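Local atomic coordinates of ORF14 (Streptomyces clavuligerus, PDB entry 2WPX), a protein that belongs to the clavulanic acid pathway, binds acetyl coenzyme A and, as a tandem GNAT-family protein, probably transfers acyl groups. Residues Pro54-Leu59 / Leu78-Pro83; Arg118-Ala123 / Phe330-Ala335; Val125-Pro130 / Gly138-Ala143. One frame throughout, in Å; residues are numbered along the deposited sequence.

Contact 1 (Pro54-Leu59 / Leu78-Pro83); sequences PPATAL and LPDGAP
Ala58 and Leu78 face each other as an antiparallel hydrogen-bonded pair at the open end of the hairpin formed by strands 57-66 and 69-79 in the N-terminal GNAT-family unit, and the tight half of the contact is built on them. Ala58 N donates to Leu78 O over 2.9 Å, and Leu78 N returns a nearly straight bond to Ala58 O, 2.8 Å long with 173° at the hydrogen. On the same face of the sheet Ala58 CB and Leu78 CB lie 4.3 Å apart. Leu78 has CG anti to its carbonyl carbon (chi1 -63°), and from there its CD2 comes within 3.8 Å of Ala58 O; the buried isobutyl group also packs on His116 and Arg118. The next pair, Thr57 with Pro79, is non-hydrogen-bonded, a position where proline costs this pairing no N-H. Instead, Thr57 CA brings its hydrogen toward Leu78 O, with 3.5 Å between CA and O.

Beyond this pair the strands give way to loops and the contact opens to solvent. Asp80 N still reaches Ala56 O over 3.0 Å, a bond with 168° at the hydrogen, but both residues are exposed and touch crystal neighbours. The Asp80 carboxylate leans back over the Ala56 peptide, putting OD1 3.4 Å from Ala56 CB and close to the carbonyl oxygen as well, two acceptors side by side. From Pro79 to Ala82 the chain makes a type II turn, closed by Ala82 N bonding to Pro79 O over 3.2 Å, with Gly81 at positive phi. The chemistry implies that backbone bonds set the register of this hairpin end, while the Asp80 carboxylate would be expected to repel the Ala56 carbonyl oxygen rather than hold it, and may owe its exact pose partly to the crystal.

Contact 2 (Arg118-Ala123 / Phe330-Ala335); sequences RTTLTA and FWTAEA
Leu121 pairs with Ala333 across two antiparallel strands, and each residue gives and takes one backbone bond. Leu121 N reaches Ala333 O over 2.9 Å in an almost linear bond; the return bond, from Ala333 N to Leu121 O, is equally long but bent to 135°. Leu121 CB and Ala333 CB lie 4.4 Å apart on one face of the sheet, where Leu121 continues onto Arg110 and Ala113 of helix 101-115 and Ala333 onto Trp106.

Ala123, two residues along on the same face, repeats the pattern with Trp331 and also borders acetyl coenzyme A. Trp331 N donates to Ala123 O over 2.8 Å. The indole, with CG anti to the carbonyl carbon (chi1 -70°), leads away from residues 118-123, past Val125 of the same strand, to Ala140, Ala143 and Ala144 of helix 138-145.

Strand 120-127 follows the helix 101-115 crossover from the parallel strand 84-92, the beta-alpha-beta unit of the GNAT fold. Its other edge is covered here by strand 323-334, the last strand of the chain; the segments 120-123 and 330-334 run antiparallel, at 159°. This pairing of the C-terminal strand with the N-terminal unit probably links the two halves of the tandem protein.

Ala335 closes the far end, where its N donates to Thr119 O over 3.0 Å and its methyl CB lies 3.4 Å from Arg118 O. On the opposite face Thr332 and Thr120 meet obliquely: OG1 of Thr332, anti to the backbone N, sits 3.1 Å from CG2 of Thr120, a close polar-to-methyl approach rather than a hydrogen bond.

Contact 3 (Val125-Pro130 / Gly138-Ala143); sequences VVESLP and GPAAFA. With ACO (acetyl coenzyme *a), chain C.
The acetyl coenzyme A pocket of the N-terminal acetyltransferase unit is lined on one side by helix 138-145, and this contact seats the start of that helix against the later part of strand 120-127. The axes of the short segments 125-127 and 138-143 approach to 7.5 Å and run at 129° to each other. Val125 carries the packing by using both methyls. The Val125 and Pro139 side chains cross obliquely, with Val125 CG1, anti to the backbone N (chi1 179°), 3.6 Å from Pro139 CB. The second methyl, Val125 CG2, lies 4.3 Å from Ala143 CB and also borders the thioester sulphur of the ligand. Farther along the strand, Glu127 lays its extended chain beside Ala140, with CD 3.8 Å from Ala140 CB, while its carboxylate is engaged by a salt bridge to Arg150.

The polar link between the segments is a water. It donates to Val126 O at 2.9 Å and accepts from Ala140 N at 3.2 Å, a first-turn amide of the helix, which gives each backbone group a partner where the two backbones make no direct hydrogen bond.

The helix also meets the cofactor, through Pro139, which packs on Val125, and Phe142, which does not touch the strand segment. Pro139 CG lies 3.4 Å from O5P of the pantetheine arm. The Phe142 ring takes the CEP methyl over one face, offset toward its rim, and has the ribose oxygen O4B at its edge in plane. Such contacts are mostly nonpolar and weakly directional, which implies that this wall lines the pocket around the ligand mainly by van der Waals contact, while direct hydrogen bonds come from elsewhere, including the backbone of Val92, Arg98, Gly100, Gly102 and Arg103.

Overall arrangement
Contact 1 is separated by strand 84-92 from strand 120-127, which contacts 2 and 3 share. The centres of contacts 1 and 2 are about 15 Å apart, and they touch where Thr119 N lies 3.0 Å from Pro83 O, a probable hydrogen bond. Contacts 2 and 3 have centres about 16 Å apart; Trp331 NE1 probably donates to Glu127 OE2 over 3.0 Å, tying the C-terminal strand to Glu127 of contact 3, which is nested within the loop that contact 2 closes. The nearest atoms of contacts 1 and 3 are about 16 Å apart. Acetyl coenzyme A borders contact 3 and comes about 4 Å from the Ala123 side chain of contact 2, whereas contact 1 lies away from the cofactor site.

Contact 1 (Pro54-Leu59 / Leu78-Pro83)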
loop_
_atom_site.group_PDB
_atom_site.type_symbol
_atom_site.label_atom_id
_atom_site.label_comp_id
_atom_site.label_asym_id
_atom_site.label_seq_id
_atom_site.Cartn_x
_atom_site.Cartn_y
_atom_site.Cartn_z
ATOM N N PRO A 54 -7.856 -7.999 -4.168
ATOM C CA PRO A 54 -7.110 -8.776 -3.188
ATOM C C PRO A 54 -8.021 -9.860 -2.691
ATOM O O PRO A 54 -9.272 -9.806 -2.888
ATOM C CB PRO A 54 -6.800 -7.797 -2.055
ATOM C CG PRO A 54 -7.669 -6.503 -2.320
ATOM C CD PRO A 54 -8.132 -6.607 -3.779
ATOM N N PRO A 55 -7.394 -10.859 -2.078
ATOM C CA PRO A 55 -8.022 -12.028 -1.617
ATOM C C PRO A 55 -9.244 -11.750 -0.747
ATOM O O PRO A 55 -9.243 -10.857 0.105
ATOM C CB PRO A 55 -6.898 -12.693 -0.824
ATOM C CG PRO A 55 -5.671 -12.268 -1.620
ATOM C CD PRO A 55 -5.925 -10.912 -1.915
ATOM N N ALA A 56 -10.259 -12.573 -0.979
ATOM C CA ALA A 56 -11.473 -12.540 -0.199
ATOM C C ALA A 56 -11.906 -11.108 -0.043
ATOM O O ALA A 56 -12.282 -10.690 1.023
ATOM C CB ALA A 56 -11.236 -13.175 1.182
ATOM N N THR A 57 -11.856 -10.339 -1.116
ATOM C CA THR A 57 -12.417 -9.051 -0.973
ATOM C C THR A 57 -13.186 -8.655 -2.213
ATOM O O THR A 57 -12.751 -8.955 -3.348
ATOM C CB THR A 57 -11.362 -8.068 -0.501
ATOM O OG1 THR A 57 -10.758 -7.424 -1.606
ATOM C CG2 THR A 57 -10.304 -8.790 0.255
ATOM N N ALA A 58 -14.327 -8.000 -1.998
ATOM C CA ALA A 58 -15.140 -7.486 -3.101
ATOM C C ALA A 58 -14.787 -6.025 -3.310
ATOM O O ALA A 58 -14.391 -5.369 -2.362
ATOM C CB ALA A 58 -16.617 -7.624 -2.768
ATOM N N LEU A 59 -14.962 -5.513 -4.523
ATOM C CA LEU A 59 -14.845 -4.071 -4.820
ATOM C C LEU A 59 -16.170 -3.480 -5.248
ATOM O O LEU A 59 -16.977 -4.152 -5.895
ATOM C CB LEU A 59 -13.867 -3.804 -5.940
ATOM C CG LEU A 59 -12.591 -4.626 -5.840
ATOM C CD1 LEU A 59 -11.874 -4.541 -7.127
ATOM C CD2 LEU A 59 -11.715 -4.038 -4.697
ATOM N N LEU A 78 -14.446 -4.234 0.217
ATOM C CA LEU A 78 -15.262 -4.899 1.225
ATOM C C LEU A 78 -14.626 -6.223 1.570
ATOM O O LEU A 78 -14.729 -7.177 0.795
ATOM C CB LEU A 78 -16.706 -5.142 0.719
ATOM C CG LEU A 78 -17.614 -3.945 0.364
ATOM C CD1 LEU A 78 -17.683 -2.867 1.411
ATOM C CD2 LEU A 78 -17.261 -3.384 -0.958
ATOM N N PRO A 79 -13.967 -6.306 2.728
ATOM C CA PRO A 79 -13.439 -7.614 3.149
ATOM C C PRO A 79 -14.580 -8.618 3.400
ATOM O O PRO A 79 -15.497 -8.349 4.196
ATOM C CB PRO A 79 -12.732 -7.291 4.475
ATOM C CG PRO A 79 -12.587 -5.769 4.494
ATOM C CD PRO A 79 -13.771 -5.269 3.752
ATOM N N ASP A 80 -14.547 -9.766 2.737
ATOM C CA ASP A 80 -15.614 -10.763 2.955
ATOM C C ASP A 80 -15.825 -11.025 4.433
ATOM O O ASP A 80 -14.846 -11.130 5.165
ATOM C CB ASP A 80 -15.271 -12.093 2.268
ATOM C CG ASP A 80 -15.221 -11.959 0.785
ATOM O OD1 ASP A 80 -14.415 -12.662 0.153
ATOM O OD2 ASP A 80 -15.973 -11.126 0.250
ATOM N N GLY A 81 -17.082 -11.127 4.876
ATOM C CA GLY A 81 -17.397 -11.578 6.244
ATOM C C GLY A 81 -17.114 -10.559 7.343
ATOM O O GLY A 81 -17.264 -10.860 8.507
ATOM N N ALA A 82 -16.716 -9.345 6.979
ATOM C CA ALA A 82 -16.325 -8.363 7.982
ATOM C C ALA A 82 -17.338 -7.237 8.014
ATOM O O ALA A 82 -17.999 -6.945 7.020
ATOM C CB ALA A 82 -14.940 -7.798 7.688
ATOM N N PRO A 83 -17.450 -6.590 9.153
ATOM C CA PRO A 83 -18.383 -5.492 9.382
ATOM C C PRO A 83 -17.852 -4.124 8.862
ATOM O O PRO A 83 -18.477 -3.095 9.068
ATOM C CB PRO A 83 -18.492 -5.489 10.918
ATOM C CG PRO A 83 -17.086 -5.876 11.335
ATOM C CD PRO A 83 -16.827 -7.040 10.416
#

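Contact 2 (Arg118-Ala123 / Phe330-Ala335)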
loop_
_atom_site.group_PDB
_atom_site.type_symbol
_atom_site.label_atom_id
_atom_site.label_comp_id
_atom_site.label_asym_id
_atom_site.label_seq_id
_atom_site.Cartn_x
_atom_site.Cartn_y
_atom_site.Cartn_z
ATOM N N ARG A 118 -22.274 -3.192 6.191
ATOM C CA ARG A 118 -21.098 -2.748 6.923
ATOM C C ARG A 118 -21.558 -1.648 7.860
ATOM O O ARG A 118 -22.294 -0.716 7.457
ATOM C CB ARG A 118 -20.020 -2.225 5.954
ATOM C CG ARG A 118 -19.712 -3.230 4.863
ATOM C CD ARG A 118 -19.475 -4.621 5.440
ATOM N NE ARG A 118 -19.394 -5.708 4.448
ATOM C CZ ARG A 118 -18.272 -6.234 3.958
ATOM N NH1 ARG A 118 -17.082 -5.739 4.281
ATOM N NH2 ARG A 118 -18.351 -7.243 3.097
ATOM N N THR A 119 -21.142 -1.792 9.102
ATOM C CA THR A 119 -21.406 -0.840 10.146
ATOM C C THR A 119 -20.420 0.350 10.116
ATOM O O THR A 119 -20.747 1.460 10.590
ATOM C CB THR A 119 -21.228 -1.533 11.527
ATOM O OG1 THR A 119 -22.141 -2.631 11.607
ATOM C CG2 THR A 119 -21.510 -0.563 12.670
ATOM N N THR A 120 -19.223 0.112 9.583
ATOM C CA THR A 120 -18.098 1.037 9.791
ATOM C C THR A 120 -17.361 1.337 8.458
ATOM O O THR A 120 -17.144 0.446 7.615
ATOM C CB THR A 120 -17.083 0.493 10.831
ATOM O OG1 THR A 120 -17.679 0.435 12.124
ATOM C CG2 THR A 120 -15.896 1.402 10.947
ATOM N N LEU A 121 -17.012 2.605 8.277
ATOM C CA LEU A 121 -16.260 3.025 7.113
ATOM C C LEU A 121 -14.866 3.395 7.638
ATOM O O LEU A 121 -14.748 4.030 8.682
ATOM C CB LEU A 121 -16.949 4.224 6.552
ATOM C CG LEU A 121 -17.251 4.381 5.082
ATOM C CD1 LEU A 121 -17.359 3.079 4.261
ATOM C CD2 LEU A 121 -18.505 5.234 5.004
ATOM N N THR A 122 -13.809 2.918 6.984
ATOM C CA THR A 122 -12.447 3.241 7.456
ATOM C C THR A 122 -11.638 3.795 6.332
ATOM O O THR A 122 -11.911 3.558 5.139
ATOM C CB THR A 122 -11.658 2.052 8.114
ATOM O OG1 THR A 122 -11.260 1.119 7.112
ATOM C CG2 THR A 122 -12.474 1.317 9.192
ATOM N N ALA A 123 -10.601 4.513 6.710
ATOM C CA ALA A 123 -9.903 5.343 5.788
ATOM C C ALA A 123 -8.482 5.611 6.248
ATOM O O ALA A 123 -8.224 5.748 7.443
ATOM C CB ALA A 123 -10.680 6.690 5.629
ATOM N N PHE A 330 -5.065 6.534 10.456
ATOM C CA PHE A 330 -6.258 5.703 10.283
ATOM C C PHE A 330 -7.457 6.354 10.901
ATOM O O PHE A 330 -7.434 6.761 12.083
ATOM C CB PHE A 330 -6.028 4.279 10.805
ATOM C CG PHE A 330 -4.813 3.645 10.204
ATOM C CD1 PHE A 330 -4.807 3.250 8.878
ATOM C CD2 PHE A 330 -3.623 3.536 10.933
ATOM C CE1 PHE A 330 -3.625 2.717 8.285
ATOM C CE2 PHE A 330 -2.461 3.021 10.352
ATOM C CZ PHE A 330 -2.466 2.607 9.036
ATOM N N TRP A 331 -8.497 6.527 10.089
ATOM C CA TRP A 331 -9.718 7.165 10.563
ATOM C C TRP A 331 -10.860 6.202 10.379
ATOM O O TRP A 331 -10.799 5.310 9.532
ATOM C CB TRP A 331 -10.027 8.448 9.785
ATOM C CG TRP A 331 -9.115 9.725 9.988
ATOM C CD1 TRP A 331 -7.810 9.858 9.676
ATOM C CD2 TRP A 331 -9.525 10.993 10.478
ATOM N NE1 TRP A 331 -7.370 11.137 9.905
ATOM C CE2 TRP A 331 -8.401 11.852 10.428
ATOM C CE3 TRP A 331 -10.734 11.489 10.989
ATOM C CZ2 TRP A 331 -8.451 13.199 10.832
ATOM C CZ3 TRP A 331 -10.787 12.821 11.388
ATOM C CH2 TRP A 331 -9.643 13.658 11.316
ATOM N N THR A 332 -11.949 6.454 11.087
ATOM C CA THR A 332 -13.078 5.540 11.098
ATOM C C THR A 332 -14.360 6.343 11.297
ATOM O O THR A 332 -14.347 7.451 11.897
ATOM C CB THR A 332 -12.942 4.478 12.245
ATOM O OG1 THR A 332 -14.055 3.598 12.199
ATOM C CG2 THR A 332 -12.932 5.151 13.668
ATOM N N ALA A 333 -15.471 5.804 10.814
ATOM C CA ALA A 333 -16.733 6.545 10.833
ATOM C C ALA A 333 -17.896 5.577 10.876
ATOM O O ALA A 333 -17.803 4.477 10.359
ATOM C CB ALA A 333 -16.858 7.397 9.601
ATOM N N GLU A 334 -18.985 6.005 11.510
ATOM C CA GLU A 334 -20.250 5.284 11.399
ATOM C C GLU A 334 -20.881 5.373 9.973
ATOM O O GLU A 334 -20.928 6.433 9.320
ATOM C CB GLU A 334 -21.228 5.731 12.498
ATOM C CG GLU A 334 -20.819 5.300 13.918
ATOM C CD GLU A 334 -21.921 5.572 14.950
ATOM O OE1 GLU A 334 -22.055 6.715 15.399
ATOM O OE2 GLU A 334 -22.674 4.651 15.315
ATOM N N ALA A 335 -21.340 4.234 9.497
ATOM C CA ALA A 335 -22.064 4.134 8.255
ATOM C C ALA A 335 -23.505 4.622 8.413
ATOM O O ALA A 335 -24.036 5.288 7.533
ATOM C CB ALA A 335 -22.067 2.656 7.792
#

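Contact 3 (Val125-Pro130 / Gly138-Ala143)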
loop_
_atom_site.group_PDB
_atom_site.type_symbol
_atom_site.label_atom_id
_atom_site.label_comp_id
_atom_site.label_asym_id
_atom_site.label_seq_id
_atom_site.Cartn_x
_atom_site.Cartn_y
_atom_site.Cartn_z
ATOM N N VAL A 125 -5.639 8.509 5.898
ATOM C CA VAL A 125 -5.594 9.901 5.563
ATOM C C VAL A 125 -4.170 10.339 5.584
ATOM O O VAL A 125 -3.402 9.987 6.504
ATOM C CB VAL A 125 -6.396 10.735 6.570
ATOM C CG1 VAL A 125 -6.306 12.196 6.184
ATOM C CG2 VAL A 125 -7.874 10.213 6.652
ATOM N N VAL A 126 -3.773 11.117 4.588
ATOM C CA VAL A 126 -2.435 11.644 4.631
ATOM C C VAL A 126 -2.216 12.935 5.455
ATOM O O VAL A 126 -2.818 13.976 5.181
ATOM C CB VAL A 126 -1.925 11.854 3.258
ATOM C CG1 VAL A 126 -0.509 12.522 3.359
ATOM C CG2 VAL A 126 -1.940 10.487 2.519
ATOM N N GLU A 127 -1.306 12.881 6.421
ATOM C CA GLU A 127 -1.134 13.953 7.363
ATOM C C GLU A 127 0.338 14.232 7.498
ATOM O O GLU A 127 1.129 13.530 6.890
ATOM C CB GLU A 127 -1.793 13.617 8.721
ATOM C CG GLU A 127 -3.319 13.305 8.582
ATOM C CD GLU A 127 -4.015 13.446 9.902
ATOM O OE1 GLU A 127 -3.739 14.479 10.557
ATOM O OE2 GLU A 127 -4.785 12.515 10.309
ATOM N N SER A 128 0.689 15.291 8.237
ATOM C CA SER A 128 2.079 15.630 8.542
ATOM C C SER A 128 2.737 14.864 9.681
ATOM O O SER A 128 2.123 14.459 10.642
ATOM C CB SER A 128 2.240 17.115 8.860
ATOM O OG SER A 128 1.499 17.896 7.950
ATOM N N LEU A 129 4.043 14.733 9.544
ATOM C CA LEU A 129 4.885 14.203 10.597
ATOM C C LEU A 129 5.295 15.311 11.517
ATOM O O LEU A 129 5.366 16.439 11.123
ATOM C CB LEU A 129 6.120 13.602 9.964
ATOM C CG LEU A 129 5.757 12.352 9.196
ATOM C CD1 LEU A 129 6.907 12.072 8.295
ATOM C CD2 LEU A 129 5.472 11.166 10.167
ATOM N N PRO A 130 5.564 14.999 12.766
ATOM C CA PRO A 130 6.098 16.061 13.594
ATOM C C PRO A 130 7.370 16.597 12.985
ATOM O O PRO A 130 7.580 17.806 12.909
ATOM C CB PRO A 130 6.411 15.357 14.915
ATOM C CG PRO A 130 6.088 13.948 14.752
ATOM C CD PRO A 130 5.229 13.795 13.536
ATOM N N GLY A 138 -6.133 19.557 4.242
ATOM C CA GLY A 138 -7.451 19.265 3.633
ATOM C C GLY A 138 -8.076 17.924 3.977
ATOM O O GLY A 138 -9.126 17.861 4.607
ATOM N N PRO A 139 -7.430 16.832 3.586
ATOM C CA PRO A 139 -8.041 15.514 3.837
ATOM C C PRO A 139 -8.526 15.311 5.287
ATOM O O PRO A 139 -9.657 14.874 5.537
ATOM C CB PRO A 139 -6.875 14.549 3.546
ATOM C CG PRO A 139 -6.079 15.233 2.443
ATOM C CD PRO A 139 -6.098 16.721 2.942
ATOM N N ALA A 140 -7.666 15.625 6.245
ATOM C CA ALA A 140 -8.022 15.466 7.647
ATOM C C ALA A 140 -9.144 16.443 8.034
ATOM O O ALA A 140 -10.064 16.077 8.806
ATOM C CB ALA A 140 -6.776 15.682 8.535
ATOM N N ALA A 141 -9.094 17.675 7.502
ATOM C CA ALA A 141 -10.169 18.639 7.776
ATOM C C ALA A 141 -11.500 18.175 7.110
ATOM O O ALA A 141 -12.587 18.282 7.695
ATOM C CB ALA A 141 -9.759 20.025 7.307
ATOM N N PHE A 142 -11.409 17.623 5.911
ATOM C CA PHE A 142 -12.550 16.924 5.302
ATOM C C PHE A 142 -13.023 15.741 6.136
ATOM O O PHE A 142 -14.191 15.688 6.506
ATOM C CB PHE A 142 -12.200 16.498 3.863
ATOM C CG PHE A 142 -13.244 15.646 3.189
ATOM C CD1 PHE A 142 -14.475 16.186 2.770
ATOM C CD2 PHE A 142 -12.978 14.316 2.917
ATOM C CE1 PHE A 142 -15.435 15.391 2.145
ATOM C CE2 PHE A 142 -13.929 13.511 2.306
ATOM C CZ PHE A 142 -15.151 14.042 1.911
ATOM N N ALA A 143 -12.123 14.835 6.516
ATOM C CA ALA A 143 -12.551 13.640 7.224
ATOM C C ALA A 143 -13.257 14.024 8.554
ATOM O O ALA A 143 -14.320 13.467 8.876
ATOM C CB ALA A 143 -11.377 12.666 7.444
HETATM N N1A ACO C . -9.083 22.745 3.752
HETATM C C2A ACO C . -9.857 22.899 4.817
HETATM N N3A ACO C . -11.074 22.340 4.954
HETATM C C4A ACO C . -11.546 21.547 3.991
HETATM C C5A ACO C . -10.754 21.355 2.872
HETATM C C6A ACO C . -9.513 21.964 2.756
HETATM N N6A ACO C . -8.767 21.758 1.674
HETATM N N7A ACO C . -11.420 20.559 2.040
HETATM C C8A ACO C . -12.561 20.216 2.633
HETATM N N9A ACO C . -12.644 20.816 3.800
HETATM C C1B ACO C . -13.836 20.616 4.651
HETATM C C2B ACO C . -14.767 21.819 4.809
HETATM O O2B ACO C . -15.554 21.605 5.974
HETATM C C3B ACO C . -15.644 21.650 3.618
HETATM O O3B ACO C . -16.954 22.139 3.832
HETATM P P3B ACO C . -17.275 23.620 3.322
HETATM O O7A ACO C . -18.810 24.165 3.446
HETATM O O8A ACO C . -16.062 24.582 3.359
HETATM O O9A ACO C . -17.212 23.952 4.787
HETATM C C4B ACO C . -15.896 20.134 3.573
HETATM O O4B ACO C . -14.688 19.521 4.089
HETATM C C5B ACO C . -16.035 20.379 2.053
HETATM O O5B ACO C . -15.982 19.262 1.408
HETATM P P1A ACO C . -16.368 19.207 -0.058
HETATM O O1A ACO C . -17.471 18.048 -0.145
HETATM O O2A ACO C . -16.704 20.502 -0.787
HETATM O O3A ACO C . -14.923 18.899 -0.567
HETATM P P2A ACO C . -14.162 18.353 -1.821
HETATM O O4A ACO C . -13.208 19.551 -2.165
HETATM O O5A ACO C . -14.987 18.012 -3.008
HETATM O O6A ACO C . -13.214 17.229 -1.067
HETATM C CBP ACO C . -11.059 16.194 -0.613
HETATM C CCP ACO C . -12.273 16.263 -1.562
HETATM C CDP ACO C . -11.775 17.170 0.305
HETATM C CEP ACO C . -11.367 14.756 -0.406
HETATM C CAP ACO C . -10.193 16.687 -1.801
HETATM O OAP ACO C . -9.198 17.488 -1.249
HETATM C C9P ACO C . -9.454 15.512 -2.481
HETATM O O9P ACO C . -9.976 14.893 -3.398
HETATM N N8P ACO C . -8.168 15.369 -2.157
HETATM C C7P ACO C . -7.328 14.285 -2.700
HETATM C C6P ACO C . -7.994 12.996 -2.238
HETATM C C5P ACO C . -7.998 12.773 -0.734
HETATM O O5P ACO C . -7.071 13.110 -0.013
HETATM N N4P ACO C . -9.052 12.162 -0.287
HETATM C C3P ACO C . -9.104 11.706 1.086
HETATM C C2P ACO C . -10.253 12.332 1.845
HETATM S S1P ACO C . -10.055 11.575 3.476
HETATM C C ACO C . -11.403 10.524 3.444
HETATM O O ACO C . -11.920 10.263 2.357
HETATM C CH3 ACO C . -11.909 10.015 4.794
HETATM O O HOH W 1 -4.496 16.154 6.038
#